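Local coordinates for cell wall surface anchor family protein (Streptococcus agalactiae serogroup V, PDB 3PF2) that forms the shaft of the type 1 pilus of group B Streptococcus as its major (backbone) pilin, here represented by its calcium-binding C-terminal fragment, at residues Gly198-Asp203 and Lys274-Tyr279. Numbering follows the deposited sequence.
Sequences GGAEFD and KAPEGY
The carboxylate of Glu201 turns one flat face to the alkyl chain of Lys274: Lys274 CD stands almost straight above Glu201 CD, 3.9 Å away, and Lys274 CE follows over the same face. At the other end of the contact, the Pro276 ring rests with its CD edge 3.8 Å from Ala200 CB, while Pro276 CB sits 3.5 Å from Gly198 O. The Tyr279 ring receives Pro276 O at its edge, in plane; the same oxygen takes the Tyr279 N-H, closing the type II turn Pro276-Tyr279.

Glu201 and Lys274 face each other as an antiparallel hydrogen-bonded pair; standing opposite each other, they send their side chains out on the same face of the sheet, side by side. Beyond CG Glu201 is extended, whereas Lys274 bends at chi3 (-68°). That leaves Lys274 NZ 4.1 Å from Glu201 OE2, too far for a salt bridge, though the opposite charges probably still attract. Of the two backbone bonds, Glu201 N to Lys274 O is the firm one (2.9 Å, 162° at the hydrogen), its donor tilted from the carbonyl plane; the return bond, Lys274 N to Glu201 O, is weak at 3.4 Å. Lys274 O also receives a CA-H contact from Ala200.

Past this pair the chains are joined through water: one molecule donates to both Gly199 O and Ala275 O, another links Gly198 O to Glu277 N.

The contact thus marks where pairing of strands 201-206 and 266-274 ends in the prealbumin-like domain, far from the calcium sites. On its other side strand 201-206 pairs with 239-241, and Ser242 bonds the Gly199-Ala200 backbone. Ala200 and Pro276 pack on Lys188 of strand 178-190, and Pro276 and Tyr279 also reach Asn316 of strand 312-316.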
ATOM      1  N   GLY A 198     -16.422 -24.591 -18.056  1.00 16.92           N
ATOM      2  CA  GLY A 198     -16.179 -24.590 -16.615  1.00 16.69           C
ATOM      3  C   GLY A 198     -15.239 -25.695 -16.184  1.00 16.59           C
ATOM      4  O   GLY A 198     -15.055 -26.685 -16.903  1.00 16.59           O
ATOM      5  N   GLY A 199     -14.645 -25.534 -15.001  1.00 16.10           N
ATOM      6  CA  GLY A 199     -13.862 -26.601 -14.388  1.00 15.76           C
ATOM      7  C   GLY A 199     -12.386 -26.676 -14.716  1.00 15.93           C
ATOM      8  O   GLY A 199     -11.700 -27.572 -14.241  1.00 16.37           O
ATOM      9  N   ALA A 200     -11.879 -25.762 -15.544  1.00 15.37           N
ATOM     10  CA  ALA A 200     -10.435 -25.691 -15.765  1.00 14.99           C
ATOM     11  C   ALA A 200      -9.819 -25.171 -14.484  1.00 14.80           C
ATOM     12  O   ALA A 200     -10.398 -24.297 -13.832  1.00 15.28           O
ATOM     13  CB  ALA A 200     -10.096 -24.776 -16.943  1.00 14.93           C
ATOM     14  N   GLU A 201      -8.680 -25.732 -14.090  1.00 14.40           N
ATOM     15  CA  GLU A 201      -7.971 -25.265 -12.907  1.00 14.00           C
ATOM     16  C   GLU A 201      -6.557 -24.798 -13.243  1.00 13.90           C
ATOM     17  O   GLU A 201      -5.891 -25.368 -14.127  1.00 13.37           O
ATOM     18  CB  GLU A 201      -7.962 -26.346 -11.805  1.00 14.49           C
ATOM     19  CG  GLU A 201      -9.380 -26.743 -11.377  1.00 14.90           C
ATOM     20  CD  GLU A 201      -9.438 -27.768 -10.257  1.00 16.70           C
ATOM     21  OE1 GLU A 201      -8.382 -28.245  -9.802  1.00 17.34           O
ATOM     22  OE2 GLU A 201     -10.570 -28.085  -9.840  1.00 18.90           O
ATOM     23  N   PHE A 202      -6.116 -23.744 -12.539  1.00 13.05           N
ATOM     24  CA  PHE A 202      -4.821 -23.116 -12.800  1.00 12.81           C
ATOM     25  C   PHE A 202      -4.075 -22.763 -11.521  1.00 12.84           C
ATOM     26  O   PHE A 202      -4.649 -22.156 -10.606  1.00 14.17           O
ATOM     27  CB  PHE A 202      -4.991 -21.811 -13.624  1.00 12.79           C
ATOM     28  CG  PHE A 202      -5.849 -21.965 -14.848  1.00 11.51           C
ATOM     29  CD1 PHE A 202      -5.270 -22.158 -16.104  1.00 12.83           C
ATOM     30  CD2 PHE A 202      -7.235 -21.893 -14.747  1.00 11.78           C
ATOM     31  CE1 PHE A 202      -6.066 -22.298 -17.241  1.00 13.05           C
ATOM     32  CE2 PHE A 202      -8.040 -22.050 -15.873  1.00 10.93           C
ATOM     33  CZ  PHE A 202      -7.448 -22.237 -17.121  1.00 12.67           C
ATOM     34  N   ASP A 203      -2.789 -23.112 -11.471  1.00 13.03           N
ATOM     35  CA  ASP A 203      -1.878 -22.533 -10.477  1.00 13.39           C
ATOM     36  C   ASP A 203      -1.494 -21.112 -10.882  1.00 12.66           C
ATOM     37  O   ASP A 203      -1.094 -20.874 -12.023  1.00 13.25           O
ATOM     38  CB  ASP A 203      -0.582 -23.333 -10.372  1.00 13.59           C
ATOM     39  CG  ASP A 203      -0.780 -24.726  -9.796  1.00 15.34           C
ATOM     40  OD1 ASP A 203      -1.836 -25.009  -9.182  1.00 18.29           O
ATOM     41  OD2 ASP A 203       0.162 -25.534  -9.959  1.00 17.80           O
ATOM     42  N   LYS A 274      -5.767 -28.735 -14.624  1.00 16.45           N
ATOM     43  CA  LYS A 274      -6.952 -29.541 -14.935  1.00 16.72           C
ATOM     44  C   LYS A 274      -7.676 -28.870 -16.082  1.00 16.79           C
ATOM     45  O   LYS A 274      -7.882 -27.661 -16.045  1.00 16.80           O
ATOM     46  CB  LYS A 274      -7.881 -29.651 -13.721  1.00 17.55           C
ATOM     47  CG  LYS A 274      -9.120 -30.537 -13.963  1.00 17.36           C
ATOM     48  CD  LYS A 274      -9.949 -30.743 -12.704  1.00 20.93           C
ATOM     49  CE  LYS A 274      -9.213 -31.587 -11.648  1.00 24.43           C
ATOM     50  NZ  LYS A 274     -10.157 -32.123 -10.612  1.00 25.47           N
ATOM     51  N   ALA A 275      -8.039 -29.651 -17.098  1.00 16.62           N
ATOM     52  CA  ALA A 275      -8.793 -29.145 -18.239  1.00 16.65           C
ATOM     53  C   ALA A 275     -10.284 -29.405 -18.027  1.00 17.04           C
ATOM     54  O   ALA A 275     -10.646 -30.286 -17.238  1.00 17.04           O
ATOM     55  CB  ALA A 275      -8.311 -29.793 -19.538  1.00 16.98           C
ATOM     56  N   PRO A 276     -11.154 -28.642 -18.716  1.00 17.56           N
ATOM     57  CA  PRO A 276     -12.585 -28.945 -18.663  1.00 18.10           C
ATOM     58  C   PRO A 276     -12.829 -30.351 -19.183  1.00 18.71           C
ATOM     59  O   PRO A 276     -12.060 -30.849 -20.002  1.00 18.51           O
ATOM     60  CB  PRO A 276     -13.190 -27.932 -19.635  1.00 17.64           C
ATOM     61  CG  PRO A 276     -12.216 -26.784 -19.610  1.00 17.78           C
ATOM     62  CD  PRO A 276     -10.884 -27.459 -19.559  1.00 17.46           C
ATOM     63  N   GLU A 277     -13.886 -30.994 -18.702  1.00 20.02           N
ATOM     64  CA  GLU A 277     -14.224 -32.336 -19.169  1.00 21.15           C
ATOM     65  C   GLU A 277     -14.164 -32.437 -20.690  1.00 20.51           C
ATOM     66  O   GLU A 277     -14.768 -31.627 -21.399  1.00 21.43           O
ATOM     67  CB  GLU A 277     -15.624 -32.714 -18.698  1.00 21.87           C
ATOM     68  CG  GLU A 277     -15.999 -34.138 -19.008  1.00 27.04           C
ATOM     69  CD  GLU A 277     -15.699 -35.056 -17.853  1.00 32.07           C
ATOM     70  OE1 GLU A 277     -16.664 -35.493 -17.186  1.00 35.04           O
ATOM     71  OE2 GLU A 277     -14.503 -35.326 -17.603  1.00 34.86           O
ATOM     72  N   GLY A 278     -13.431 -33.431 -21.177  1.00 20.45           N
ATOM     73  CA  GLY A 278     -13.326 -33.691 -22.609  1.00 20.06           C
ATOM     74  C   GLY A 278     -12.211 -32.947 -23.323  1.00 19.37           C
ATOM     75  O   GLY A 278     -12.086 -33.057 -24.542  1.00 19.62           O
ATOM     76  N   TYR A 279     -11.405 -32.187 -22.574  1.00 18.36           N
ATOM     77  CA  TYR A 279     -10.329 -31.378 -23.148  1.00 17.38           C
ATOM     78  C   TYR A 279      -8.986 -31.783 -22.572  1.00 16.95           C
ATOM     79  O   TYR A 279      -8.929 -32.411 -21.520  1.00 17.14           O
ATOM     80  CB  TYR A 279     -10.569 -29.882 -22.896  1.00 16.90           C
ATOM     81  CG  TYR A 279     -11.729 -29.347 -23.684  1.00 17.01           C
ATOM     82  CD1 TYR A 279     -11.533 -28.649 -24.882  1.00 16.90           C
ATOM     83  CD2 TYR A 279     -13.032 -29.559 -23.246  1.00 17.63           C
ATOM     84  CE1 TYR A 279     -12.627 -28.170 -25.611  1.00 16.89           C
ATOM     85  CE2 TYR A 279     -14.119 -29.102 -23.969  1.00 17.77           C
ATOM     86  CZ  TYR A 279     -13.911 -28.411 -25.139  1.00 16.14           C
ATOM     87  OH  TYR A 279     -15.005 -27.965 -25.822  1.00 17.63           O
TER
HETATM   88  O   HOH W   1     -15.580 -29.365 -17.044  1.00 23.96           O
HETATM   89  O   HOH W   2     -12.676 -30.121 -14.878  1.00 30.89           O